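Local coordinates for divalent-cation tolerance protein CutA (Thermus thermophilus, PDB 1NZA) that probably takes part in resistance toward heavy metals, working as a homotrimer of the CutA family, at residues L22-V34 with N91-G103. Residues are numbered along the deposited sequence; the frame is centred on the assembly and turned at random.
Sequences LVEERLAACVNIV and NREYLDWLRENTG
Ala-29 CB sits over one face of the Trp-97 indole, 3.9 Å from the centroid of the six-membered ring, a CH-pi contact displaced toward the rim. The ring reaches it because CG of Trp-97 stands anti to the backbone N (chi1 166°), which carries the six-membered ring across to the turn. Cys-30 CB meets the edge of the same ring, in its plane and 3.8 Å from Trp-97 CH2, while Tyr-94 OH approaches that CB from one turn earlier in helix 92-100. Asn-101 CB and Leu-98 O close on the Ala-29 methyl, completing the tight, largely buried part of the contact. Here the last helix of the CutA fold, whose family belongs to the GlnB-like clan, is docked with its C-terminal tail against the link between helix 12-24 and strand 30-42, outermost in its own chain's sheet. That link starts with a Schellman motif ending helix 12-24, with Arg-26 at positive phi as the C-prime residue. Through residues 30-33 the sheet runs on, antiparallel, into the second subunit, whose Arg-42 also packs on Trp-97 and Asn-101. Next to the methyl, Thr-102 OG1 donates to Leu-98 O (2.7 Å). A water hydrogen-bonds to both Ala-28 O and Asn-101 O, bridging the two backbones. The outer part is more open to solvent, with Gly-103 and Glu-100 exposed and Arg-26 partly so. Its firm element is the short bond from Gly-103 N to Arg-26 O (2.6 Å, 160° at the hydrogen). The Arg-26 chain, bent at chi3, brings NH2 to Glu-100 O through a weak 3.4 Å bond at the guanidinium edge; the guanidinium plane lies 45° from that of the Asn-101 amide, whose OD1 is 3.3 Å from Arg-26 NH2.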
# COMPACT_ATOMS: atom_id res chain seq x y z
N LEU A 22 4.96 16.19 -9.33
CA LEU A 22 5.89 15.75 -8.29
C LEU A 22 7.20 15.20 -8.85
O LEU A 22 8.28 15.52 -8.34
CB LEU A 22 5.21 14.70 -7.40
CG LEU A 22 4.04 15.26 -6.59
CD1 LEU A 22 3.36 14.17 -5.80
CD2 LEU A 22 4.56 16.37 -5.67
N VAL A 23 7.12 14.40 -9.91
CA VAL A 23 8.34 13.84 -10.49
C VAL A 23 9.13 14.92 -11.24
O VAL A 23 10.36 14.99 -11.11
CB VAL A 23 8.02 12.67 -11.44
CG1 VAL A 23 9.31 12.10 -12.01
CG2 VAL A 23 7.25 11.59 -10.69
N GLU A 24 8.44 15.75 -12.00
CA GLU A 24 9.11 16.82 -12.75
C GLU A 24 9.90 17.71 -11.79
O GLU A 24 11.05 18.05 -12.04
CB GLU A 24 8.10 17.70 -13.50
CG GLU A 24 7.27 16.99 -14.56
CD GLU A 24 6.31 17.94 -15.27
OE1 GLU A 24 5.64 18.75 -14.58
OE2 GLU A 24 6.22 17.88 -16.51
N GLU A 25 9.25 18.09 -10.69
CA GLU A 25 9.85 18.97 -9.70
C GLU A 25 10.77 18.28 -8.71
O GLU A 25 11.13 18.86 -7.67
CB GLU A 25 8.74 19.70 -8.95
CG GLU A 25 7.97 20.68 -9.84
CD GLU A 25 6.77 21.29 -9.15
OE1 GLU A 25 6.90 21.72 -7.98
OE2 GLU A 25 5.69 21.35 -9.78
N ARG A 26 11.17 17.06 -9.03
CA ARG A 26 12.07 16.27 -8.19
C ARG A 26 11.63 16.17 -6.73
O ARG A 26 12.47 16.17 -5.82
CB ARG A 26 13.50 16.84 -8.25
CG ARG A 26 14.06 16.96 -9.66
CD ARG A 26 15.54 17.31 -9.64
NE ARG A 26 16.39 16.14 -9.41
CZ ARG A 26 16.82 15.34 -10.38
NH1 ARG A 26 16.50 15.58 -11.64
NH2 ARG A 26 17.58 14.29 -10.09
N LEU A 27 10.33 16.09 -6.50
CA LEU A 27 9.81 15.95 -5.14
C LEU A 27 9.51 14.48 -4.91
O LEU A 27 9.11 14.07 -3.81
CB LEU A 27 8.55 16.80 -4.95
CG LEU A 27 8.77 18.31 -5.00
CD1 LEU A 27 7.45 19.02 -4.80
CD2 LEU A 27 9.77 18.73 -3.93
N ALA A 28 9.70 13.69 -5.96
CA ALA A 28 9.47 12.26 -5.92
C ALA A 28 10.21 11.68 -7.12
O ALA A 28 10.35 12.35 -8.15
CB ALA A 28 7.98 11.95 -6.02
N ALA A 29 10.71 10.46 -6.99
CA ALA A 29 11.44 9.82 -8.07
C ALA A 29 10.51 8.95 -8.91
O ALA A 29 10.74 8.74 -10.10
CB ALA A 29 12.56 8.96 -7.51
N CYS A 30 9.46 8.46 -8.26
CA CYS A 30 8.51 7.59 -8.93
C CYS A 30 7.13 7.74 -8.33
O CYS A 30 6.98 8.01 -7.14
CB CYS A 30 8.97 6.14 -8.79
SG CYS A 30 7.84 4.91 -9.49
N VAL A 31 6.10 7.59 -9.16
CA VAL A 31 4.73 7.66 -8.68
C VAL A 31 3.91 6.59 -9.40
O VAL A 31 3.94 6.51 -10.63
CB VAL A 31 4.08 9.03 -8.97
CG1 VAL A 31 2.63 9.01 -8.55
CG2 VAL A 31 4.82 10.14 -8.22
N ASN A 32 3.21 5.76 -8.63
CA ASN A 32 2.37 4.71 -9.21
C ASN A 32 0.92 5.15 -9.05
O ASN A 32 0.52 5.59 -7.97
CB ASN A 32 2.52 3.38 -8.46
CG ASN A 32 3.94 2.88 -8.41
OD1 ASN A 32 4.43 2.50 -7.34
ND2 ASN A 32 4.61 2.87 -9.55
N ILE A 33 0.13 5.01 -10.11
CA ILE A 33 -1.28 5.36 -10.06
C ILE A 33 -2.10 4.08 -10.14
O ILE A 33 -1.98 3.31 -11.09
CB ILE A 33 -1.68 6.26 -11.25
CG1 ILE A 33 -0.86 7.56 -11.21
CG2 ILE A 33 -3.20 6.55 -11.21
CD1 ILE A 33 -1.09 8.46 -12.41
N VAL A 34 -2.92 3.85 -9.11
CA VAL A 34 -3.79 2.67 -9.07
C VAL A 34 -5.22 3.16 -9.27
O VAL A 34 -5.78 3.85 -8.42
CB VAL A 34 -3.68 1.96 -7.72
CG1 VAL A 34 -4.55 0.71 -7.72
CG2 VAL A 34 -2.22 1.60 -7.43
N ASN A 91 15.78 -2.55 -1.98
CA ASN A 91 16.87 -2.73 -2.93
C ASN A 91 17.76 -1.49 -2.80
O ASN A 91 17.35 -0.39 -3.16
CB ASN A 91 16.30 -2.84 -4.34
CG ASN A 91 17.37 -3.00 -5.39
OD1 ASN A 91 18.50 -3.38 -5.07
ND2 ASN A 91 17.04 -2.71 -6.64
N ARG A 92 18.96 -1.68 -2.26
CA ARG A 92 19.90 -0.59 -2.05
C ARG A 92 20.10 0.32 -3.26
O ARG A 92 20.09 1.55 -3.13
CB ARG A 92 21.26 -1.15 -1.60
CG ARG A 92 21.19 -2.04 -0.36
CD ARG A 92 22.56 -2.61 0.01
NE ARG A 92 22.45 -3.64 1.04
CZ ARG A 92 21.98 -3.43 2.27
NH1 ARG A 92 21.56 -2.22 2.62
NH2 ARG A 92 21.91 -4.43 3.14
N GLU A 93 20.28 -0.28 -4.43
CA GLU A 93 20.48 0.52 -5.64
C GLU A 93 19.21 1.28 -6.01
O GLU A 93 19.28 2.36 -6.59
CB GLU A 93 20.93 -0.39 -6.78
CG GLU A 93 22.29 -1.03 -6.52
CD GLU A 93 22.80 -1.83 -7.71
OE1 GLU A 93 23.00 -1.22 -8.78
OE2 GLU A 93 23.00 -3.05 -7.56
N TYR A 94 18.05 0.72 -5.67
CA TYR A 94 16.79 1.39 -5.97
C TYR A 94 16.61 2.59 -5.05
O TYR A 94 16.21 3.66 -5.49
CB TYR A 94 15.60 0.43 -5.80
CG TYR A 94 14.28 1.08 -6.13
CD1 TYR A 94 13.92 1.36 -7.45
CD2 TYR A 94 13.40 1.46 -5.12
CE1 TYR A 94 12.72 2.00 -7.75
CE2 TYR A 94 12.20 2.11 -5.41
CZ TYR A 94 11.87 2.37 -6.73
OH TYR A 94 10.68 3.00 -7.03
N LEU A 95 16.91 2.40 -3.77
CA LEU A 95 16.76 3.48 -2.81
C LEU A 95 17.74 4.62 -3.08
O LEU A 95 17.42 5.79 -2.82
CB LEU A 95 16.94 2.95 -1.39
CG LEU A 95 15.85 1.99 -0.91
CD1 LEU A 95 16.12 1.58 0.53
CD2 LEU A 95 14.49 2.65 -1.04
N ASP A 96 18.92 4.30 -3.59
CA ASP A 96 19.90 5.33 -3.90
C ASP A 96 19.35 6.16 -5.06
O ASP A 96 19.41 7.39 -5.04
CB ASP A 96 21.24 4.71 -4.30
CG ASP A 96 22.31 5.76 -4.59
OD1 ASP A 96 22.54 6.62 -3.71
OD2 ASP A 96 22.91 5.73 -5.69
N TRP A 97 18.82 5.47 -6.07
CA TRP A 97 18.23 6.13 -7.22
C TRP A 97 17.11 7.05 -6.73
O TRP A 97 16.92 8.15 -7.24
CB TRP A 97 17.65 5.09 -8.19
CG TRP A 97 16.75 5.67 -9.25
CD1 TRP A 97 17.12 6.33 -10.39
CD2 TRP A 97 15.31 5.68 -9.23
NE1 TRP A 97 16.01 6.75 -11.08
CE2 TRP A 97 14.88 6.37 -10.39
CE3 TRP A 97 14.35 5.18 -8.34
CZ2 TRP A 97 13.53 6.57 -10.69
CZ3 TRP A 97 13.00 5.38 -8.64
CH2 TRP A 97 12.61 6.07 -9.81
N LEU A 98 16.38 6.57 -5.73
CA LEU A 98 15.27 7.31 -5.16
C LEU A 98 15.76 8.62 -4.53
O LEU A 98 15.20 9.68 -4.78
CB LEU A 98 14.56 6.45 -4.11
CG LEU A 98 13.22 6.92 -3.53
CD1 LEU A 98 12.59 5.78 -2.74
CD2 LEU A 98 13.42 8.14 -2.64
N ARG A 99 16.81 8.54 -3.72
CA ARG A 99 17.35 9.74 -3.08
C ARG A 99 18.02 10.64 -4.12
O ARG A 99 17.80 11.85 -4.15
CB ARG A 99 18.36 9.36 -2.00
CG ARG A 99 17.75 8.57 -0.85
CD ARG A 99 18.75 8.43 0.29
NE ARG A 99 19.96 7.73 -0.11
CZ ARG A 99 20.07 6.40 -0.18
NH1 ARG A 99 19.04 5.63 0.12
NH2 ARG A 99 21.21 5.85 -0.57
N GLU A 100 18.81 10.02 -4.99
CA GLU A 100 19.52 10.73 -6.05
C GLU A 100 18.60 11.58 -6.92
O GLU A 100 19.02 12.62 -7.44
CB GLU A 100 20.26 9.70 -6.92
CG GLU A 100 20.72 10.22 -8.28
CD GLU A 100 21.43 9.15 -9.10
OE1 GLU A 100 22.55 8.76 -8.73
OE2 GLU A 100 20.86 8.69 -10.12
N ASN A 101 17.35 11.16 -7.08
CA ASN A 101 16.40 11.88 -7.92
C ASN A 101 15.32 12.66 -7.16
O ASN A 101 14.32 13.08 -7.74
CB ASN A 101 15.74 10.92 -8.91
CG ASN A 101 16.72 10.38 -9.93
OD1 ASN A 101 17.18 11.11 -10.81
ND2 ASN A 101 17.06 9.11 -9.81
N THR A 102 15.53 12.84 -5.86
CA THR A 102 14.58 13.58 -5.04
C THR A 102 15.30 14.76 -4.40
O THR A 102 16.44 14.63 -3.96
CB THR A 102 13.97 12.68 -3.94
OG1 THR A 102 13.27 11.59 -4.55
CG2 THR A 102 13.00 13.47 -3.07
N GLY A 103 14.64 15.91 -4.35
CA GLY A 103 15.26 17.08 -3.75
C GLY A 103 14.46 17.65 -2.60
O GLY A 103 14.92 17.54 -1.44
OXT GLY A 103 13.37 18.21 -2.85
O HOH W 1 12.50 13.05 -9.65